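Local coordinates for uncharacterized protein Rv3404c/MT3512 (Mycobacterium tuberculosis, PDB 4PZU) that is uncharacterized but has the make-up of the formyltransferase family, joining a formyl transferase domain to a C-terminal dimerization domain of N-formyltransferase type, at residues V32-L37 and L81-K86; D134-H139 and A189-L194. All blocks are in the same frame, centred on the assembly; numbering follows the deposited sequence.

Contact 1: V32-L37 and L81-K86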
ATOM      1  N   VAL A  32      17.116 -18.547   4.600  1.00 25.32           N
ATOM      2  CA  VAL A  32      18.265 -17.673   4.766  1.00 28.00           C
ATOM      3  C   VAL A  32      18.414 -17.220   6.231  1.00 27.83           C
ATOM      4  O   VAL A  32      19.524 -17.160   6.742  1.00 28.00           O
ATOM      5  CB  VAL A  32      18.257 -16.512   3.714  1.00 30.38           C
ATOM      6  CG1 VAL A  32      17.102 -15.543   3.919  1.00 31.03           C
ATOM      7  CG2 VAL A  32      19.594 -15.771   3.680  1.00 31.86           C
ATOM      8  N   HIS A  33      17.309 -16.956   6.935  1.00 27.72           N
ATOM      9  CA  HIS A  33      17.432 -16.526   8.336  1.00 27.42           C
ATOM     10  C   HIS A  33      17.763 -17.726   9.230  1.00 26.05           C
ATOM     11  O   HIS A  33      18.561 -17.613  10.144  1.00 24.59           O
ATOM     12  CB  HIS A  33      16.163 -15.791   8.816  1.00 29.25           C
ATOM     13  CG  HIS A  33      15.816 -14.624   7.947  1.00 31.37           C
ATOM     14  ND1 HIS A  33      14.930 -14.714   6.902  1.00 30.94           N
ATOM     15  CD2 HIS A  33      16.342 -13.378   7.885  1.00 34.30           C
ATOM     16  CE1 HIS A  33      14.876 -13.561   6.264  1.00 34.04           C
ATOM     17  NE2 HIS A  33      15.730 -12.733   6.836  1.00 35.01           N
ATOM     18  N   ALA A  34      17.135 -18.869   8.970  1.00 25.77           N
ATOM     19  CA  ALA A  34      17.406 -20.072   9.772  1.00 25.66           C
ATOM     20  C   ALA A  34      18.847 -20.481   9.545  1.00 25.45           C
ATOM     21  O   ALA A  34      19.525 -20.982  10.463  1.00 28.46           O
ATOM     22  CB  ALA A  34      16.456 -21.216   9.415  1.00 23.47           C
ATOM     23  N   HIS A  35      19.338 -20.268   8.339  1.00 25.15           N
ATOM     24  CA  HIS A  35      20.745 -20.625   8.079  1.00 25.51           C
ATOM     25  C   HIS A  35      21.706 -19.751   8.901  1.00 26.56           C
ATOM     26  O   HIS A  35      22.641 -20.278   9.488  1.00 27.98           O
ATOM     27  CB  HIS A  35      21.096 -20.579   6.595  1.00 24.58           C
ATOM     28  CG  HIS A  35      22.522 -20.914   6.329  1.00 25.10           C
ATOM     29  ND1 HIS A  35      23.501 -19.940   6.188  1.00 26.07           N
ATOM     30  CD2 HIS A  35      23.155 -22.109   6.243  1.00 24.07           C
ATOM     31  CE1 HIS A  35      24.673 -20.529   6.012  1.00 25.66           C
ATOM     32  NE2 HIS A  35      24.491 -21.844   6.048  1.00 25.83           N
ATOM     33  N   ALA A  36      21.492 -18.425   8.957  1.00 27.00           N
ATOM     34  CA  ALA A  36      22.338 -17.569   9.811  1.00 26.50           C
ATOM     35  C   ALA A  36      22.259 -18.033  11.272  1.00 28.07           C
ATOM     36  O   ALA A  36      23.276 -18.035  11.977  1.00 27.98           O
ATOM     37  CB  ALA A  36      21.952 -16.085   9.700  1.00 25.77           C
ATOM     38  N   LEU A  37      21.061 -18.419  11.740  1.00 26.18           N
ATOM     39  CA  LEU A  37      20.948 -18.963  13.087  1.00 26.00           C
ATOM     40  C   LEU A  37      21.792 -20.249  13.282  1.00 26.94           C
ATOM     41  O   LEU A  37      22.479 -20.416  14.296  1.00 27.03           O
ATOM     42  CB  LEU A  37      19.479 -19.248  13.414  1.00 24.97           C
ATOM     43  CG  LEU A  37      19.099 -19.858  14.782  1.00 24.99           C
ATOM     44  CD1 LEU A  37      19.687 -19.100  15.977  1.00 24.63           C
ATOM     45  CD2 LEU A  37      17.569 -19.971  14.872  1.00 22.65           C
ATOM     46  N   LEU A  81      18.350 -31.708  13.043  1.00 28.73           N
ATOM     47  CA  LEU A  81      17.565 -30.553  13.440  1.00 28.68           C
ATOM     48  C   LEU A  81      17.282 -29.716  12.180  1.00 27.79           C
ATOM     49  O   LEU A  81      18.203 -29.140  11.608  1.00 29.62           O
ATOM     50  CB  LEU A  81      18.333 -29.741  14.523  1.00 27.60           C
ATOM     51  CG  LEU A  81      17.720 -28.410  14.997  1.00 26.79           C
ATOM     52  CD1 LEU A  81      16.354 -28.709  15.569  1.00 26.46           C
ATOM     53  CD2 LEU A  81      18.604 -27.679  16.027  1.00 25.91           C
ATOM     54  N   SER A  82      16.032 -29.674  11.725  1.00 26.59           N
ATOM     55  CA  SER A  82      15.720 -28.913  10.511  1.00 25.04           C
ATOM     56  C   SER A  82      15.009 -27.632  10.854  1.00 25.06           C
ATOM     57  O   SER A  82      14.391 -27.522  11.923  1.00 24.92           O
ATOM     58  CB  SER A  82      14.869 -29.762   9.549  1.00 25.51           C
ATOM     59  OG  SER A  82      13.655 -30.115  10.182  1.00 25.60           O
ATOM     60  N   PHE A  83      15.071 -26.653   9.954  1.00 23.76           N
ATOM     61  CA  PHE A  83      14.366 -25.392  10.168  1.00 24.53           C
ATOM     62  C   PHE A  83      13.481 -25.123   8.943  1.00 25.50           C
ATOM     63  O   PHE A  83      14.003 -25.138   7.821  1.00 24.62           O
ATOM     64  CB  PHE A  83      15.375 -24.230  10.291  1.00 25.24           C
ATOM     65  CG  PHE A  83      16.216 -24.258  11.554  1.00 25.76           C
ATOM     66  CD1 PHE A  83      17.254 -25.173  11.701  1.00 25.19           C
ATOM     67  CD2 PHE A  83      15.961 -23.353  12.598  1.00 26.13           C
ATOM     68  CE1 PHE A  83      18.008 -25.196  12.849  1.00 26.85           C
ATOM     69  CE2 PHE A  83      16.729 -23.381  13.774  1.00 26.11           C
ATOM     70  CZ  PHE A  83      17.750 -24.305  13.901  1.00 26.39           C
ATOM     71  N   HIS A  84      12.179 -24.866   9.158  1.00 24.19           N
ATOM     72  CA  HIS A  84      11.244 -24.523   8.080  1.00 25.83           C
ATOM     73  C   HIS A  84      11.133 -25.656   7.040  1.00 28.14           C
ATOM     74  O   HIS A  84      10.911 -25.411   5.858  1.00 27.95           O
ATOM     75  CB  HIS A  84      11.626 -23.202   7.342  1.00 24.67           C
ATOM     76  CG  HIS A  84      11.875 -22.038   8.244  1.00 22.81           C
ATOM     77  ND1 HIS A  84      11.877 -20.733   7.792  1.00 21.55           N
ATOM     78  CD2 HIS A  84      12.156 -21.979   9.568  1.00 22.99           C
ATOM     79  CE1 HIS A  84      12.119 -19.922   8.800  1.00 22.75           C
ATOM     80  NE2 HIS A  84      12.297 -20.654   9.893  1.00 22.49           N
ATOM     81  N   CYS A  85      11.258 -26.894   7.488  1.00 31.14           N
ATOM     82  CA  CYS A  85      11.355 -27.997   6.555  1.00 36.03           C
ATOM     83  C   CYS A  85       9.986 -28.185   5.896  1.00 39.53           C
ATOM     84  O   CYS A  85       8.932 -28.089   6.575  1.00 40.09           O
ATOM     85  CB  CYS A  85      11.808 -29.228   7.283  1.00 38.32           C
ATOM     86  SG  CYS A  85      11.781 -30.689   6.226  1.00 49.33           S
ATOM     87  N   LYS A  86       9.996 -28.330   4.570  1.00 41.90           N
ATOM     88  CA  LYS A  86       8.740 -28.447   3.805  1.00 46.49           C
ATOM     89  C   LYS A  86       8.512 -29.822   3.204  1.00 48.17           C
ATOM     90  O   LYS A  86       7.388 -30.146   2.841  1.00 52.86           O
ATOM     91  CB  LYS A  86       8.632 -27.372   2.725  1.00 47.23           C
ATOM     92  CG  LYS A  86       8.045 -26.079   3.246  1.00 48.34           C
ATOM     93  CD  LYS A  86       8.501 -24.946   2.365  1.00 52.04           C
ATOM     94  CE  LYS A  86       8.364 -23.622   3.091  1.00 52.47           C
ATOM     95  NZ  LYS A  86       9.529 -23.334   3.989  1.00 50.05           N
TER
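Two rings of the 81-86 segment meet the same methyl group, CB of Ala34. It stands 4.2 Å above one face of the His84 ring, displaced toward the rim on the NE2 side, while the Phe83 ring is approached obliquely. The nearest meeting is not with that ring proper but with its root: Ala34 CB lies 3.3 Å from Phe83 CB, a tight apolar contact, and 3.7 Å from Phe83 CG. Farther out, Leu37 CD2 touches Phe83 CE2 at 3.7 Å, the two side chains crossing at about a right angle. Leu37 reaches the phenyl ring because its CG is anti to the backbone N (chi1 179°). In general terms this is a helix laid against the parallel part of a mixed sheet, as in Rossmann-like domains: Ala34 and Leu37, one turn apart on helix 32-45, face the C-terminal end of strand 79-83, whose neighbour 25-29 leads into that helix. A small residue lets the helix come close, with 6.1 Å between Ala34 CA and Phe83 CA. At His84 the chain leaves the extended course of the strand, and His84 NE2 is hydrogen-bonded to Glu167 of helix 156-180, a residue that Ala34 and Phe83 also touch.

Contact 2: D134-H139 and A189-L194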
ATOM      1  N   ASP A 134       7.369 -36.321  12.888  1.00 43.26           N
ATOM      2  CA  ASP A 134       6.671 -37.579  12.579  1.00 45.85           C
ATOM      3  C   ASP A 134       6.369 -37.591  11.074  1.00 49.68           C
ATOM      4  O   ASP A 134       6.965 -36.779  10.316  1.00 47.75           O
ATOM      5  CB  ASP A 134       5.405 -37.782  13.444  1.00 45.56           C
ATOM      6  CG  ASP A 134       4.323 -36.723  13.204  1.00 45.60           C
ATOM      7  OD1 ASP A 134       4.348 -35.959  12.192  1.00 41.34           O
ATOM      8  OD2 ASP A 134       3.399 -36.674  14.047  1.00 45.10           O
ATOM      9  N   ASP A 135       5.455 -38.479  10.644  1.00 52.02           N
ATOM     10  CA  ASP A 135       5.147 -38.675   9.217  1.00 53.84           C
ATOM     11  C   ASP A 135       4.169 -37.670   8.554  1.00 54.32           C
ATOM     12  O   ASP A 135       3.794 -37.855   7.397  1.00 58.08           O
ATOM     13  CB  ASP A 135       4.702 -40.131   8.954  1.00 57.65           C
ATOM     14  CG  ASP A 135       3.386 -40.494   9.657  1.00 64.14           C
ATOM     15  OD1 ASP A 135       3.041 -39.867  10.683  1.00 66.85           O
ATOM     16  OD2 ASP A 135       2.689 -41.425   9.183  1.00 67.25           O
ATOM     17  N   GLN A 136       3.731 -36.637   9.280  1.00 47.82           N
ATOM     18  CA  GLN A 136       3.007 -35.521   8.662  1.00 47.42           C
ATOM     19  C   GLN A 136       3.761 -34.207   8.844  1.00 46.79           C
ATOM     20  O   GLN A 136       4.622 -34.095   9.720  1.00 45.31           O
ATOM     21  CB  GLN A 136       1.599 -35.349   9.240  1.00 48.47           C
ATOM     22  CG  GLN A 136       0.562 -36.321   8.723  1.00 48.90           C
ATOM     23  CD  GLN A 136      -0.658 -36.301   9.611  1.00 49.49           C
ATOM     24  OE1 GLN A 136      -1.520 -35.446   9.480  1.00 49.55           O
ATOM     25  NE2 GLN A 136      -0.714 -37.221  10.547  1.00 51.72           N
ATOM     26  N   LEU A 137       3.412 -33.217   8.026  1.00 43.83           N
ATOM     27  CA  LEU A 137       4.074 -31.925   8.054  1.00 42.04           C
ATOM     28  C   LEU A 137       3.711 -31.084   9.284  1.00 38.92           C
ATOM     29  O   LEU A 137       2.545 -30.857   9.536  1.00 39.19           O
ATOM     30  CB  LEU A 137       3.768 -31.134   6.768  1.00 42.34           C
ATOM     31  CG  LEU A 137       4.832 -30.090   6.392  1.00 44.77           C
ATOM     32  CD1 LEU A 137       6.198 -30.758   6.203  1.00 43.64           C
ATOM     33  CD2 LEU A 137       4.423 -29.295   5.144  1.00 45.87           C
ATOM     34  N   ASP A 138       4.717 -30.589  10.007  1.00 36.54           N
ATOM     35  CA  ASP A 138       4.491 -29.677  11.143  1.00 34.97           C
ATOM     36  C   ASP A 138       3.471 -30.279  12.131  1.00 36.04           C
ATOM     37  O   ASP A 138       2.432 -29.705  12.473  1.00 34.12           O
ATOM     38  CB  ASP A 138       4.105 -28.293  10.639  1.00 33.84           C
ATOM     39  CG  ASP A 138       5.165 -27.695   9.682  1.00 36.95           C
ATOM     40  OD1 ASP A 138       6.395 -27.960   9.874  1.00 36.82           O
ATOM     41  OD2 ASP A 138       4.771 -26.950   8.732  1.00 34.85           O
ATOM     42  N   HIS A 139       3.794 -31.479  12.586  1.00 37.23           N
ATOM     43  CA  HIS A 139       2.831 -32.309  13.301  1.00 40.76           C
ATOM     44  C   HIS A 139       3.772 -33.139  14.158  1.00 41.11           C
ATOM     45  O   HIS A 139       4.934 -33.356  13.796  1.00 41.24           O
ATOM     46  CB  HIS A 139       2.063 -33.144  12.264  1.00 41.11           C
ATOM     47  CG  HIS A 139       0.986 -34.022  12.832  1.00 45.52           C
ATOM     48  ND1 HIS A 139       1.242 -35.277  13.354  1.00 46.46           N
ATOM     49  CD2 HIS A 139      -0.360 -33.857  12.897  1.00 46.35           C
ATOM     50  CE1 HIS A 139       0.106 -35.827  13.757  1.00 47.51           C
ATOM     51  NE2 HIS A 139      -0.882 -34.987  13.488  1.00 48.58           N
ATOM     52  N   ALA A 189      -3.426 -31.129  21.353  1.00 47.85           N
ATOM     53  CA  ALA A 189      -4.698 -31.807  21.623  1.00 49.34           C
ATOM     54  C   ALA A 189      -5.564 -31.953  20.359  1.00 48.80           C
ATOM     55  O   ALA A 189      -6.451 -32.794  20.325  1.00 51.37           O
ATOM     56  CB  ALA A 189      -5.464 -31.107  22.751  1.00 49.27           C
ATOM     57  N   THR A 190      -5.287 -31.163  19.318  1.00 46.06           N
ATOM     58  CA  THR A 190      -6.058 -31.232  18.069  1.00 44.90           C
ATOM     59  C   THR A 190      -5.192 -31.268  16.815  1.00 44.01           C
ATOM     60  O   THR A 190      -4.004 -30.966  16.873  1.00 42.09           O
ATOM     61  CB  THR A 190      -7.038 -30.054  17.944  1.00 44.13           C
ATOM     62  OG1 THR A 190      -6.304 -28.835  17.851  1.00 42.30           O
ATOM     63  CG2 THR A 190      -8.009 -30.008  19.153  1.00 43.90           C
ATOM     64  N   GLU A 191      -5.799 -31.638  15.690  1.00 44.58           N
ATOM     65  CA  GLU A 191      -5.101 -31.721  14.396  1.00 46.52           C
ATOM     66  C   GLU A 191      -4.831 -30.354  13.763  1.00 41.42           C
ATOM     67  O   GLU A 191      -3.870 -30.193  13.017  1.00 42.24           O
ATOM     68  CB  GLU A 191      -5.908 -32.577  13.401  1.00 49.42           C
ATOM     69  CG  GLU A 191      -5.904 -34.076  13.680  1.00 54.87           C
ATOM     70  CD  GLU A 191      -4.503 -34.630  13.828  1.00 56.41           C
ATOM     71  OE1 GLU A 191      -3.717 -34.527  12.859  1.00 56.30           O
ATOM     72  OE2 GLU A 191      -4.189 -35.160  14.919  1.00 59.14           O
ATOM     73  N   GLY A 192      -5.687 -29.389  14.067  1.00 39.35           N
ATOM     74  CA  GLY A 192      -5.598 -28.056  13.492  1.00 39.23           C
ATOM     75  C   GLY A 192      -5.781 -28.125  11.991  1.00 38.17           C
ATOM     76  O   GLY A 192      -6.643 -28.835  11.526  1.00 37.67           O
ATOM     77  N   ASN A 193      -4.941 -27.425  11.232  1.00 35.65           N
ATOM     78  CA  ASN A 193      -5.128 -27.336   9.786  1.00 33.77           C
ATOM     79  C   ASN A 193      -3.793 -27.129   9.078  1.00 33.34           C
ATOM     80  O   ASN A 193      -2.832 -26.631   9.667  1.00 32.15           O
ATOM     81  CB  ASN A 193      -6.093 -26.188   9.427  1.00 33.70           C
ATOM     82  CG  ASN A 193      -5.464 -24.807   9.628  1.00 33.31           C
ATOM     83  OD1 ASN A 193      -5.191 -24.409  10.767  1.00 31.84           O
ATOM     84  ND2 ASN A 193      -5.240 -24.059   8.516  1.00 30.22           N
ATOM     85  N   LEU A 194      -3.760 -27.455   7.791  1.00 33.89           N
ATOM     86  CA  LEU A 194      -2.545 -27.459   7.017  1.00 34.38           C
ATOM     87  C   LEU A 194      -2.728 -26.684   5.721  1.00 34.88           C
ATOM     88  O   LEU A 194      -3.668 -26.949   4.967  1.00 34.83           O
ATOM     89  CB  LEU A 194      -2.159 -28.891   6.724  1.00 36.46           C
ATOM     90  CG  LEU A 194      -0.935 -29.158   5.850  1.00 36.91           C
ATOM     91  CD1 LEU A 194       0.316 -28.504   6.402  1.00 36.06           C
ATOM     92  CD2 LEU A 194      -0.747 -30.659   5.839  1.00 37.82           C
TER
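His139 and Glu191 supply the polar link between these two loops. Glu191 OE1 accepts from His139 NE2 at 2.9 Å, through its syn lone pair and near the plane of the imidazole, although the N-H...O angle of 136° shows a distinctly bent bond. Ring and carboxylate are turned 45° from each other. The bend of the glutamate chain at chi2 (-53°) brings the carboxylate round to the histidine, to which its CB does not point directly.

Within 134-139, the other ring nitrogen is engaged as well. His139 ND1 donates to the syn side of Asp134 OD2 at 2.7 Å, almost in the ring plane, and more weakly to Asp134 OD1. Held by carboxylates at both nitrogens, the imidazole has its rotation fixed. Asp134 OD1 also receives the backbone N of Gln136 at 3.1 Å, from above the carboxylate plane, while Gln136 NE2 lies 3.6 Å above one face of the imidazole, toward its rim.

Apolar contact is sparser: Leu137 CB and Leu194 CD1 approach to 4.4 Å at the exposed side. Between the loops runs Arg111 of strand 111-112, hydrogen-bonded to the carbonyl oxygens of Leu137 and Glu191 and touching His139 and Leu194.

The bond from Gln136 N to Asp134 makes an Asx turn, here combined with a His-carboxylate hydrogen bond in the loop joining the antiparallel strands 126-132 and 142-148 of the main sheet.

Along the chain the two contacts come in series, contact 1 closing before contact 2 opens, and their centres lie about 19 Å apart. Contact 1 and the 134-139 loop of contact 2 belong to the six-stranded mixed sheet, the first setting helix 32-45 on strand 79-83 in its parallel part, the second joining its two last, antiparallel strands; 189-194 instead leads into strand 194-195, paired with 111-112. They touch directly, since Leu137 CD1 packs 3.6 Å from Lys86 O and also near Cys85 O. A further tie is Asn101 on strand 98-103, hydrogen-bonded to Ser82 and Cys85 and touched by Asp138. Buried helix-sheet packing thus passes into a surface junction, where 189-194 lies against the loop that follows strand 126-132.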